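Local coordinates for NigD-like protein (Bacteroides vulgatus ATCC 8482, PDB 3K6O) that is of unknown function but belongs to the NigD-like family, joining an N-terminal OB domain to a C-terminal beta sandwich, at residues M104-K109 / L154-N159; V120-N125 / G168-K173. One frame throughout, in Å; residues are numbered along the deposited sequence.

Contact 1: residues M104-K109 / L154-N159; sequences MKVQIK and LRYNNN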
loop_
_atom_site.group_PDB
_atom_site.type_symbol
_atom_site.label_atom_id
_atom_site.label_comp_id
_atom_site.label_asym_id
_atom_site.label_seq_id
_atom_site.Cartn_x
_atom_site.Cartn_y
_atom_site.Cartn_z
HETATM N N MSE A 104 -4.953 11.485 15.160
HETATM C CA MSE A 104 -6.104 12.224 14.685
HETATM C C MSE A 104 -7.021 11.387 13.789
HETATM O O MSE A 104 -6.602 10.402 13.159
HETATM C CB MSE A 104 -5.603 13.444 13.938
HETATM C CG MSE A 104 -4.811 14.420 14.852
HETATM SE SE MSE A 104 -4.310 15.967 13.848
HETATM C CE MSE A 104 -5.991 17.002 14.065
ATOM N N LYS A 105 -8.292 11.759 13.760
ATOM C CA LYS A 105 -9.274 11.015 13.001
ATOM C C LYS A 105 -8.955 11.090 11.504
ATOM O O LYS A 105 -8.643 12.160 10.980
ATOM C CB LYS A 105 -10.687 11.548 13.290
ATOM C CG LYS A 105 -11.144 11.276 14.745
ATOM C CD LYS A 105 -12.658 11.441 14.944
ATOM C CE LYS A 105 -13.130 10.848 16.321
ATOM N NZ LYS A 105 -12.842 9.352 16.456
ATOM N N VAL A 106 -9.052 9.945 10.836
ATOM C CA VAL A 106 -8.778 9.829 9.405
ATOM C C VAL A 106 -9.891 8.992 8.746
ATOM O O VAL A 106 -10.457 8.089 9.375
ATOM C CB VAL A 106 -7.413 9.156 9.141
ATOM C CG1 VAL A 106 -7.375 7.694 9.679
ATOM C CG2 VAL A 106 -7.063 9.157 7.635
ATOM N N GLN A 107 -10.196 9.315 7.490
ATOM C CA GLN A 107 -11.165 8.565 6.680
ATOM C C GLN A 107 -10.458 7.542 5.823
ATOM O O GLN A 107 -9.695 7.906 4.937
ATOM C CB GLN A 107 -11.962 9.524 5.787
ATOM C CG GLN A 107 -13.018 8.834 4.919
ATOM C CD GLN A 107 -13.839 9.814 4.087
ATOM O OE1 GLN A 107 -13.666 11.038 4.171
ATOM N NE2 GLN A 107 -14.743 9.274 3.273
ATOM N N ILE A 108 -10.680 6.261 6.112
ATOM C CA ILE A 108 -10.114 5.176 5.335
ATOM C C ILE A 108 -11.101 4.749 4.252
ATOM O O ILE A 108 -12.233 4.445 4.555
ATOM C CB ILE A 108 -9.805 3.938 6.187
ATOM C CG1 ILE A 108 -8.787 4.260 7.301
ATOM C CG2 ILE A 108 -9.246 2.792 5.289
ATOM C CD1 ILE A 108 -7.501 4.937 6.806
ATOM N N LYS A 109 -10.680 4.754 2.995
ATOM C CA LYS A 109 -11.508 4.260 1.894
ATOM C C LYS A 109 -11.211 2.791 1.564
ATOM O O LYS A 109 -12.115 2.046 1.253
ATOM C CB LYS A 109 -11.337 5.145 0.648
ATOM C CG LYS A 109 -11.983 6.516 0.765
ATOM C CD LYS A 109 -12.393 7.087 -0.589
ATOM C CE LYS A 109 -13.429 8.185 -0.431
ATOM N NZ LYS A 109 -13.706 8.920 -1.709
ATOM N N LEU A 154 -2.441 2.437 12.810
ATOM C CA LEU A 154 -2.310 3.512 11.857
ATOM C C LEU A 154 -2.551 4.808 12.614
ATOM O O LEU A 154 -3.542 4.933 13.308
ATOM C CB LEU A 154 -3.336 3.420 10.734
ATOM C CG LEU A 154 -3.109 2.649 9.440
ATOM C CD1 LEU A 154 -4.391 2.895 8.602
ATOM C CD2 LEU A 154 -1.837 3.051 8.689
ATOM N N ARG A 155 -1.638 5.753 12.459
ATOM C CA ARG A 155 -1.672 7.010 13.165
ATOM C C ARG A 155 -1.640 8.140 12.130
ATOM O O ARG A 155 -0.686 8.239 11.353
ATOM C CB ARG A 155 -0.466 7.080 14.110
ATOM C CG ARG A 155 -0.460 6.007 15.196
ATOM C CD ARG A 155 -1.698 6.182 16.087
ATOM N NE ARG A 155 -1.638 5.452 17.367
ATOM C CZ ARG A 155 -1.350 5.979 18.553
ATOM N NH1 ARG A 155 -1.066 7.270 18.709
ATOM N NH2 ARG A 155 -1.407 5.206 19.616
ATOM N N TYR A 156 -2.673 8.980 12.128
ATOM C CA TYR A 156 -2.746 10.133 11.226
ATOM C C TYR A 156 -2.445 11.434 11.968
ATOM O O TYR A 156 -2.897 11.642 13.095
ATOM C CB TYR A 156 -4.143 10.228 10.585
ATOM C CG TYR A 156 -4.359 11.417 9.652
ATOM C CD1 TYR A 156 -3.648 11.539 8.483
ATOM C CD2 TYR A 156 -5.281 12.430 9.964
ATOM C CE1 TYR A 156 -3.864 12.591 7.612
ATOM C CE2 TYR A 156 -5.483 13.496 9.117
ATOM C CZ TYR A 156 -4.770 13.561 7.934
ATOM O OH TYR A 156 -4.931 14.606 7.083
ATOM N N ASN A 157 -1.674 12.305 11.324
ATOM C CA ASN A 157 -1.436 13.638 11.846
ATOM C C ASN A 157 -1.574 14.621 10.687
ATOM O O ASN A 157 -0.862 14.502 9.700
ATOM C CB ASN A 157 -0.061 13.749 12.510
ATOM C CG ASN A 157 0.013 14.891 13.499
ATOM O OD1 ASN A 157 -0.786 15.839 13.446
ATOM N ND2 ASN A 157 0.961 14.808 14.431
ATOM N N ASN A 158 -2.511 15.566 10.795
ATOM C CA ASN A 158 -2.694 16.553 9.719
ATOM C C ASN A 158 -1.705 17.699 9.799
ATOM O O ASN A 158 -1.619 18.524 8.878
ATOM C CB ASN A 158 -4.129 17.056 9.632
ATOM C CG ASN A 158 -4.557 17.850 10.836
ATOM O OD1 ASN A 158 -3.740 18.307 11.634
ATOM N ND2 ASN A 158 -5.857 18.007 10.982
ATOM N N ASN A 159 -0.946 17.740 10.896
ATOM C CA ASN A 159 0.126 18.700 11.044
ATOM C C ASN A 159 -0.405 20.112 10.802
ATOM O O ASN A 159 0.156 20.849 10.026
ATOM C CB ASN A 159 1.273 18.357 10.054
ATOM C CG ASN A 159 2.108 17.149 10.500
ATOM O OD1 ASN A 159 2.142 16.809 11.683
ATOM N ND2 ASN A 159 2.791 16.512 9.555
HETATM O O HOH W 1 -5.001 8.320 13.662
#
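In the C-terminal beta sandwich of this NigD-like protein, the loop leading into strand 107-113 crosses the end of strand 149-157, where M104 and V106 meet Y156. It is a worked example of a junction held by one direct backbone bond and a water: M104 N donates a hydrogen bond to Y156 O (2.9 Å), while a water donates to M104 O and accepts from Y156 N. Y156 has its CG anti to the backbone N (chi1 178°), 3.8 Å from V106 CB; V106 CG2 stands 4.1 Å above one face of the ring, offset toward the rim. N158 N lies over the opposite face, buried and without a hydrogen-bond partner. M104, a selenomethionine, crosses the N158 amide group at about a right angle, CE 3.2 Å from ND2 and SE 3.3 Å from OD1. An alanine at N158 would probably open a gap beside this selenium and leave the M104 methyl freer to turn. At the far end, I108 CD1 meets L154 CD1 at 4.1 Å. N157 ND2 is held by S100 O, and N157 OD1 closes an Asx turn, accepting from N159 N (3.2 Å), which stands 49° out of the amide carbonyl plane.

Contact 2: residues V120-N125 / G168-K173; sequences VRFMLN and GMVSFK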
loop_
_atom_site.group_PDB
_atom_site.type_symbol
_atom_site.label_atom_id
_atom_site.label_comp_id
_atom_site.label_asym_id
_atom_site.label_seq_id
_atom_site.Cartn_x
_atom_site.Cartn_y
_atom_site.Cartn_z
ATOM N N VAL A 120 -3.145 1.105 1.828
ATOM C CA VAL A 120 -4.191 1.978 2.331
ATOM C C VAL A 120 -4.550 3.073 1.302
ATOM O O VAL A 120 -3.696 3.779 0.810
ATOM C CB VAL A 120 -3.752 2.617 3.638
ATOM C CG1 VAL A 120 -4.979 3.349 4.319
ATOM C CG2 VAL A 120 -3.160 1.552 4.574
ATOM N N ARG A 121 -5.830 3.191 0.983
ATOM C CA ARG A 121 -6.327 4.319 0.248
ATOM C C ARG A 121 -7.112 5.114 1.253
ATOM O O ARG A 121 -7.936 4.548 1.970
ATOM C CB ARG A 121 -7.225 3.892 -0.909
ATOM C CG ARG A 121 -7.650 5.094 -1.791
ATOM C CD ARG A 121 -8.217 4.652 -3.123
ATOM N NE ARG A 121 -9.525 4.083 -2.874
ATOM C CZ ARG A 121 -10.597 4.263 -3.625
ATOM N NH1 ARG A 121 -10.545 4.972 -4.750
ATOM N NH2 ARG A 121 -11.727 3.702 -3.243
ATOM N N PHE A 122 -6.854 6.417 1.322
ATOM C CA PHE A 122 -7.425 7.246 2.375
ATOM C C PHE A 122 -7.522 8.698 1.973
ATOM O O PHE A 122 -7.000 9.106 0.930
ATOM C CB PHE A 122 -6.616 7.126 3.665
ATOM C CG PHE A 122 -5.246 7.785 3.620
ATOM C CD1 PHE A 122 -4.208 7.241 2.876
ATOM C CD2 PHE A 122 -4.983 8.932 4.364
ATOM C CE1 PHE A 122 -2.957 7.833 2.849
ATOM C CE2 PHE A 122 -3.714 9.529 4.344
ATOM C CZ PHE A 122 -2.697 8.963 3.587
HETATM N N MSE A 123 -8.232 9.473 2.787
HETATM C CA MSE A 123 -8.384 10.900 2.549
HETATM C C MSE A 123 -7.435 11.636 3.478
HETATM O O MSE A 123 -7.325 11.301 4.653
HETATM C CB MSE A 123 -9.824 11.346 2.819
HETATM C CG MSE A 123 -10.915 10.620 2.012
HETATM SE SE MSE A 123 -10.684 10.699 0.073
HETATM C CE MSE A 123 -11.237 12.483 -0.266
ATOM N N LEU A 124 -6.739 12.626 2.940
ATOM C CA LEU A 124 -5.874 13.489 3.733
ATOM C C LEU A 124 -6.135 14.950 3.420
ATOM O O LEU A 124 -6.527 15.315 2.315
ATOM C CB LEU A 124 -4.389 13.162 3.496
ATOM C CG LEU A 124 -3.804 13.408 2.098
ATOM C CD1 LEU A 124 -2.272 13.321 2.158
ATOM C CD2 LEU A 124 -4.317 12.380 1.143
ATOM N N ASN A 125 -5.904 15.795 4.417
ATOM C CA ASN A 125 -6.131 17.210 4.244
ATOM C C ASN A 125 -5.113 17.770 3.259
ATOM O O ASN A 125 -3.931 17.452 3.345
ATOM C CB ASN A 125 -6.061 17.908 5.594
ATOM C CG ASN A 125 -7.130 17.417 6.553
ATOM O OD1 ASN A 125 -6.931 16.415 7.274
ATOM N ND2 ASN A 125 -8.274 18.128 6.594
ATOM N N GLY A 168 -5.518 9.616 -1.292
ATOM C CA GLY A 168 -4.100 9.305 -1.153
ATOM C C GLY A 168 -3.986 7.817 -1.030
ATOM O O GLY A 168 -4.915 7.178 -0.538
HETATM N N MSE A 169 -2.886 7.272 -1.547
HETATM C CA MSE A 169 -2.568 5.877 -1.422
HETATM C C MSE A 169 -1.174 5.777 -0.861
HETATM O O MSE A 169 -0.315 6.587 -1.206
HETATM C CB MSE A 169 -2.577 5.205 -2.774
HETATM C CG MSE A 169 -2.328 3.734 -2.681
HETATM SE SE MSE A 169 -3.983 2.721 -2.540
HETATM C CE MSE A 169 -4.399 3.181 -4.406
ATOM N N VAL A 170 -0.957 4.782 0.004
ATOM C CA VAL A 170 0.345 4.484 0.547
ATOM C C VAL A 170 0.446 2.969 0.774
ATOM O O VAL A 170 -0.577 2.280 1.044
ATOM C CB VAL A 170 0.565 5.240 1.877
ATOM C CG1 VAL A 170 -0.498 4.825 2.843
ATOM C CG2 VAL A 170 1.922 4.930 2.481
ATOM N N SER A 171 1.672 2.461 0.651
ATOM C CA SER A 171 1.982 1.069 0.928
ATOM C C SER A 171 3.029 1.042 2.015
ATOM O O SER A 171 4.067 1.660 1.850
ATOM C CB SER A 171 2.525 0.365 -0.303
ATOM O OG SER A 171 1.497 0.102 -1.224
ATOM N N PHE A 172 2.731 0.355 3.129
ATOM C CA PHE A 172 3.660 0.170 4.223
ATOM C C PHE A 172 4.311 -1.164 4.093
ATOM O O PHE A 172 3.629 -2.140 4.018
ATOM C CB PHE A 172 2.899 0.219 5.534
ATOM C CG PHE A 172 2.209 1.546 5.772
ATOM C CD1 PHE A 172 2.925 2.615 6.270
ATOM C CD2 PHE A 172 0.859 1.715 5.491
ATOM C CE1 PHE A 172 2.323 3.827 6.492
ATOM C CE2 PHE A 172 0.220 2.939 5.719
ATOM C CZ PHE A 172 0.966 3.997 6.207
ATOM N N LYS A 173 5.634 -1.221 4.074
ATOM C CA LYS A 173 6.324 -2.489 4.088
ATOM C C LYS A 173 6.107 -3.223 5.398
ATOM O O LYS A 173 6.424 -2.694 6.472
ATOM C CB LYS A 173 7.828 -2.318 3.843
ATOM C CG LYS A 173 8.175 -2.099 2.379
ATOM C CD LYS A 173 9.697 -2.188 2.109
ATOM C CE LYS A 173 10.192 -3.669 2.094
ATOM N NZ LYS A 173 9.348 -4.511 1.185
#
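G168 O is gripped from strand 120-125 by two neighbouring residues: F122 N donates to it at 2.8 Å, with an N-H...O angle of 164°, and the CA-H of R121 adds a weaker contact at 3.3 Å. The carbonyl of V120 repeats the pattern at the next hydrogen-bonded pair, accepting a hydrogen bond from V170 N (3.0 Å) and a CA-H...O contact from M169 CA. V170 O in turn receives V120 N, which lies nearly along the C=O axis. Such pairing is that of an antiparallel ladder, with V120-V170 and F122-G168 as hydrogen-bonded pairs and R121-M169 the non-hydrogen-bonded pair between them; the bond from G168 N back to F122 O is bent and weak.

On the face bearing V120, F122 and V170, the packing is apolar. F122 has its CG between the backbone N and the carbonyl carbon (chi1 71°). Farther out, F122 CE1 meets V170 CG1 at 3.9 Å, the two side chains crossing at a slant. V120 CG2 comes in the plane of the F172 ring, at its edge, 3.8 Å from CE2. G168 leaves room for L124, whose CD2 rests 3.8 Å from G168 CA; a CB on that glycine would fall 2.7 Å from the same methyl.

On the other face the selenomethionine M169 lays its SE beside R121 CB, while the guanidinium of R121 runs on to salt bridges with D110 and D219, the latter on helix 217-221. Strand 117-125 pairs antiparallel with strands 107-113 and 165-173, the second of which pairs in parallel with strand 75-93, while F122, V170 and F172 pack against L134 of strand 133-139.

In the fold
From the N terminus, the chain reaches 104-109, turns back through the hairpin of strands 107-113 and 117-125, and so arrives at 120-125. Only after strand 133-139 does it come to 154-159, where contact 1 closes a loop with 44 residues between its segments; 168-173 then closes contact 2 over a similar span of 42. The two loops cross instead of nesting, since their segments alternate along the chain. Their centres lie about 9 Å apart and they touch directly: Y156 OH is probably hydrogen-bonded to N125 OD1 (2.7 Å), and L154 CD2 packs on F172 CE2. Together they tie the hairpin to both strands 149-157 and 165-173 within the C-terminal beta sandwich.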